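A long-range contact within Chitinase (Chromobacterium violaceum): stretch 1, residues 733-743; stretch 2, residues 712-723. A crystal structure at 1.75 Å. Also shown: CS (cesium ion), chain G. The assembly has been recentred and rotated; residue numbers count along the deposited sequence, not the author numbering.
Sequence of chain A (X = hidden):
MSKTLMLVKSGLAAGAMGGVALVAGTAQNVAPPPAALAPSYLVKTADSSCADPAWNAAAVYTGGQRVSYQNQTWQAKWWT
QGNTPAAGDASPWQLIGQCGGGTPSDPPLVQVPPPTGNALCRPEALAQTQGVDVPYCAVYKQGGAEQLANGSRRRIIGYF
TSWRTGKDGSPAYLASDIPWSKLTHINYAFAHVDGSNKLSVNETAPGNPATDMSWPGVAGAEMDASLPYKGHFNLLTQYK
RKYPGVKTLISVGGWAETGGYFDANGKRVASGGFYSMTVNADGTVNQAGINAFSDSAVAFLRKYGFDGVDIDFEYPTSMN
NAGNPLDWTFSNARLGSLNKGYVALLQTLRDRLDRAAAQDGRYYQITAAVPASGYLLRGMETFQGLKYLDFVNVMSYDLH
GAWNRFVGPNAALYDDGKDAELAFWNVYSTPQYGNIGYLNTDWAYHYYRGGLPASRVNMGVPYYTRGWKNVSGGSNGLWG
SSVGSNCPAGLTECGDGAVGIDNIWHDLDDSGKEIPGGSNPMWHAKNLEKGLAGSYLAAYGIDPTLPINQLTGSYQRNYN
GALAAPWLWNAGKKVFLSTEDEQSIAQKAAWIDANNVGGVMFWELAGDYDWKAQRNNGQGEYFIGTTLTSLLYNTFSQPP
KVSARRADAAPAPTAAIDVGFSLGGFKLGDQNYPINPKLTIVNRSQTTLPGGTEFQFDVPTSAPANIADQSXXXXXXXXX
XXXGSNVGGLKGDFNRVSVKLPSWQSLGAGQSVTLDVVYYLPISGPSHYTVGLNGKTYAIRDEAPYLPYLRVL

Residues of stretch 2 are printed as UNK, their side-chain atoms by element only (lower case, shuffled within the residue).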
# COMPACT_ATOMS: atom_id res chain seq x y z
N ASP A 733 -5.95 -17.76 -6.18
CA ASP A 733 -5.18 -16.61 -6.66
C ASP A 733 -5.54 -16.18 -8.09
O ASP A 733 -5.63 -14.98 -8.38
CB ASP A 733 -3.67 -16.92 -6.63
CG ASP A 733 -3.11 -17.03 -5.22
OD1 ASP A 733 -3.78 -16.60 -4.26
OD2 ASP A 733 -1.97 -17.54 -5.08
N PHE A 734 -5.71 -17.15 -8.98
CA PHE A 734 -5.85 -16.81 -10.39
C PHE A 734 -6.96 -17.53 -11.10
O PHE A 734 -7.26 -18.70 -10.83
CB PHE A 734 -4.55 -17.10 -11.14
CG PHE A 734 -3.37 -16.37 -10.58
CD1 PHE A 734 -3.28 -14.99 -10.67
CD2 PHE A 734 -2.34 -17.07 -9.95
CE1 PHE A 734 -2.19 -14.32 -10.16
CE2 PHE A 734 -1.25 -16.40 -9.42
CZ PHE A 734 -1.16 -15.02 -9.52
N ASN A 735 -7.55 -16.82 -12.06
CA ASN A 735 -8.37 -17.44 -13.08
C ASN A 735 -7.53 -17.51 -14.35
O ASN A 735 -7.17 -16.47 -14.91
CB ASN A 735 -9.64 -16.62 -13.32
CG ASN A 735 -10.51 -16.56 -12.09
OD1 ASN A 735 -10.77 -17.57 -11.45
ND2 ASN A 735 -10.97 -15.36 -11.75
N ARG A 736 -7.19 -18.71 -14.80
CA ARG A 736 -6.36 -18.80 -16.00
C ARG A 736 -7.23 -18.66 -17.24
O ARG A 736 -8.26 -19.31 -17.38
CB ARG A 736 -5.57 -20.10 -16.04
CG ARG A 736 -4.49 -20.06 -17.13
CD ARG A 736 -3.34 -21.03 -16.86
NE ARG A 736 -2.28 -20.84 -17.84
CZ ARG A 736 -1.32 -19.93 -17.73
NH1 ARG A 736 -1.26 -19.12 -16.67
NH2 ARG A 736 -0.40 -19.83 -18.69
N VAL A 737 -6.78 -17.79 -18.14
CA VAL A 737 -7.53 -17.41 -19.34
C VAL A 737 -6.86 -18.01 -20.57
O VAL A 737 -5.64 -18.16 -20.59
CB VAL A 737 -7.60 -15.88 -19.45
CG1 VAL A 737 -7.98 -15.42 -20.85
CG2 VAL A 737 -8.57 -15.34 -18.41
N SER A 738 -7.65 -18.39 -21.57
CA SER A 738 -7.12 -18.86 -22.84
C SER A 738 -7.72 -18.05 -23.99
O SER A 738 -8.92 -17.80 -24.02
CB SER A 738 -7.41 -20.34 -23.05
OG SER A 738 -7.21 -20.73 -24.40
N VAL A 739 -6.87 -17.65 -24.92
CA VAL A 739 -7.37 -17.13 -26.19
C VAL A 739 -6.50 -17.71 -27.30
O VAL A 739 -5.28 -17.82 -27.15
CB VAL A 739 -7.38 -15.59 -26.22
CG1 VAL A 739 -5.96 -15.03 -26.06
CG2 VAL A 739 -8.04 -15.09 -27.52
N LYS A 740 -7.13 -18.11 -28.39
CA LYS A 740 -6.40 -18.70 -29.51
C LYS A 740 -6.46 -17.80 -30.73
O LYS A 740 -7.47 -17.13 -30.97
CB LYS A 740 -7.00 -20.07 -29.89
CG LYS A 740 -6.96 -21.09 -28.79
CD LYS A 740 -7.50 -22.43 -29.28
CE LYS A 740 -7.51 -23.45 -28.15
NZ LYS A 740 -8.04 -24.77 -28.59
N LEU A 741 -5.39 -17.79 -31.52
CA LEU A 741 -5.51 -17.27 -32.87
C LEU A 741 -6.59 -18.09 -33.57
O LEU A 741 -6.65 -19.31 -33.40
CB LEU A 741 -4.18 -17.36 -33.64
CG LEU A 741 -3.04 -16.45 -33.17
CD1 LEU A 741 -1.75 -16.73 -33.95
CD2 LEU A 741 -3.43 -14.97 -33.31
N PRO A 742 -7.47 -17.44 -34.34
CA PRO A 742 -8.44 -18.21 -35.12
C PRO A 742 -7.72 -19.18 -36.02
O PRO A 742 -6.59 -18.89 -36.42
CB PRO A 742 -9.16 -17.17 -35.98
CG PRO A 742 -8.84 -15.92 -35.43
CD PRO A 742 -7.63 -15.99 -34.52
N SER A 743 -8.38 -20.28 -36.34
CA SER A 743 -7.77 -21.33 -37.15
C SER A 743 -7.20 -20.77 -38.45
O SER A 743 -6.20 -21.29 -38.95
CB SER A 743 -8.80 -22.42 -37.44
OG SER A 743 -9.88 -21.93 -38.22
N UNK A 712 -14.51 -11.13 -31.04
CA UNK A 712 -14.92 -12.40 -31.62
C UNK A 712 -13.87 -13.51 -31.54
O UNK A 712 -14.01 -14.52 -32.21
N UNK A 713 -12.84 -13.30 -30.71
CA UNK A 713 -11.75 -14.27 -30.53
C UNK A 713 -12.14 -15.47 -29.64
O UNK A 713 -11.51 -16.53 -29.70
c UNK A 713 -10.53 -13.60 -29.89
c UNK A 713 -9.69 -12.78 -30.84
c UNK A 713 -8.38 -13.15 -31.13
c UNK A 713 -8.12 -11.24 -32.57
c UNK A 713 -7.60 -12.39 -32.00
c UNK A 713 -10.19 -11.61 -31.40
c UNK A 713 -9.42 -10.84 -32.27
N UNK A 714 -13.14 -15.30 -28.79
CA UNK A 714 -13.54 -16.37 -27.89
C UNK A 714 -12.68 -16.56 -26.65
O UNK A 714 -12.62 -17.65 -26.08
N UNK A 715 -12.01 -15.49 -26.22
CA UNK A 715 -11.26 -15.49 -24.96
C UNK A 715 -12.15 -15.95 -23.81
O UNK A 715 -13.28 -15.51 -23.69
c UNK A 715 -10.71 -14.09 -24.67
c UNK A 715 -10.76 -13.46 -22.22
c UNK A 715 -8.86 -12.75 -23.66
c UNK A 715 -9.89 -13.84 -23.40
N UNK A 716 -11.64 -16.85 -22.97
CA UNK A 716 -12.43 -17.32 -21.84
C UNK A 716 -11.56 -17.87 -20.71
O UNK A 716 -10.38 -18.17 -20.90
c UNK A 716 -12.75 -19.70 -22.70
c UNK A 716 -13.77 -20.64 -23.33
c UNK A 716 -13.41 -18.40 -22.29
n UNK A 716 -11.94 -22.07 -24.25
c UNK A 716 -13.23 -22.04 -23.51
N UNK A 717 -12.16 -18.01 -19.54
CA UNK A 717 -11.49 -18.66 -18.42
C UNK A 717 -11.50 -20.17 -18.61
O UNK A 717 -12.57 -20.76 -18.81
c UNK A 717 -12.16 -18.29 -17.09
c UNK A 717 -11.61 -19.15 -15.94
c UNK A 717 -11.97 -16.81 -16.82
N UNK A 718 -10.33 -20.79 -18.56
CA UNK A 718 -10.24 -22.24 -18.69
C UNK A 718 -10.03 -22.90 -17.33
O UNK A 718 -10.21 -24.11 -17.18
c UNK A 718 -9.50 -22.37 -21.08
c UNK A 718 -7.79 -21.99 -19.30
c UNK A 718 -9.10 -22.68 -19.65
N UNK A 719 -9.66 -22.10 -16.34
CA UNK A 719 -9.43 -22.61 -15.00
C UNK A 719 -9.78 -21.53 -13.98
O UNK A 719 -9.04 -20.56 -13.81
o UNK A 719 -7.75 -23.55 -13.53
c UNK A 719 -7.97 -23.04 -14.83
N UNK A 720 -10.91 -21.70 -13.31
CA UNK A 720 -11.38 -20.70 -12.37
C UNK A 720 -10.83 -20.95 -10.98
O UNK A 720 -11.15 -21.96 -10.36
c UNK A 720 -12.91 -20.67 -12.34
N UNK A 721 -10.00 -20.04 -10.49
CA UNK A 721 -9.51 -20.15 -9.13
C UNK A 721 -10.55 -19.70 -8.12
O UNK A 721 -10.49 -20.05 -6.95
N UNK A 722 -11.51 -18.91 -8.59
CA UNK A 722 -12.61 -18.49 -7.73
C UNK A 722 -13.94 -18.45 -8.47
O UNK A 722 -14.05 -17.86 -9.54
c UNK A 722 -14.68 -16.52 -4.42
c UNK A 722 -13.46 -16.66 -6.25
n UNK A 722 -15.32 -15.86 -5.38
n UNK A 722 -13.56 -17.01 -4.92
c UNK A 722 -12.34 -17.12 -7.12
c UNK A 722 -14.58 -15.95 -6.53
N UNK A 723 -14.96 -19.04 -7.85
CA UNK A 723 -16.33 -18.95 -8.34
C UNK A 723 -17.26 -18.61 -7.19
O UNK A 723 -16.98 -18.93 -6.04
o UNK A 723 -15.89 -20.58 -10.09
c UNK A 723 -16.75 -20.26 -9.01
CS CS G . -6.38 -21.56 -11.38
O HOH W 1 -10.01 -18.50 -28.47
O HOH W 2 -10.01 -17.52 -31.89
O HOH W 3 -10.54 -19.41 -25.77
O HOH W 4 -3.60 -20.67 -12.80

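Position 712 has no side-chain atoms and lies beyond the reach of stretch 1; with phi at 80°, a value that favours glycine, it is Gly-712. Position 713 carries one carbon and then a ring of six carbons, which marks Phe-713. Its CB lies 3.7 Å from Val-739 CG2, and its ring meets Val-739 and Pro-742 obliquely. Two waters link its carbonyl O to the backbone of Lys-740, one at the N and the other at the O. Position 714 again lacks side-chain atoms, and at its backbone angles a CB would be jammed against the preceding carbonyl O, so it is Gly-714.

Position 715 has four carbons, forked at the second, and packs on Val-737 and Val-739. This is Leu-715, whose CG lies 3.6 Å from Val-737 CG1. At 716, four carbons in a row end in nitrogen: Lys-716. Its backbone pairs with Ser-738 in both directions, Lys-716 N to Ser-738 O at 3.1 Å and Ser-738 N to Lys-716 O at 2.8 Å.

Position 717 bears three carbons, one carrying the other two, on the same sheet face as Val-737. It is Val-717, and its CG2 lies 4.0 Å from Val-737 CG2. The same three-carbon fork recurs at 718, where it reaches Ser-738; this is Val-718, with CG1 3.5 Å from Ser-738 CB. The chain turns a corner here.

Position 719 has one carbon followed by one oxygen, its CB 4.0 Å from Arg-736 CB; it is Ser-719. Its OG lies 3.2 Å from the cesium ion CS, which Phe-734 O also binds at 3.0 Å. Position 720 has a single carbon, its CB, 3.9 Å from Asn-735 OD1: Ala-720. Position 721 has no side chain; an ideal CB would lie 2.2 Å from Phe-734 O, a clash that only Gly-721 avoids. Position 722 shows one carbon and a five-membered ring of three carbons and two nitrogens, His-722, whose ring leads away from stretch 1. One carbon and one oxygen at 723, out of contact, give Ser-723.

The contact is an antiparallel pairing interrupted by a bulge. Arg-736 O accepts from both Val-718 N (2.8 Å) and Ser-719 N (3.3 Å), absorbing the one-residue shift in register, while Arg-736 N donates to Ser-719 O at 2.8 Å. Beyond the bulge, Asn-735 OD1 continues the attachment, accepting from His-722 N at 3.2 Å and, weakly, from Gly-721 N at 2.8 Å. Apolar packing of Val-737 and Val-739 against Phe-713, Leu-715 and Val-717 complements this polar ladder, and together the stretches bury 710 Å².

Stretch 2 712-723: GFGLKVVSAGHS
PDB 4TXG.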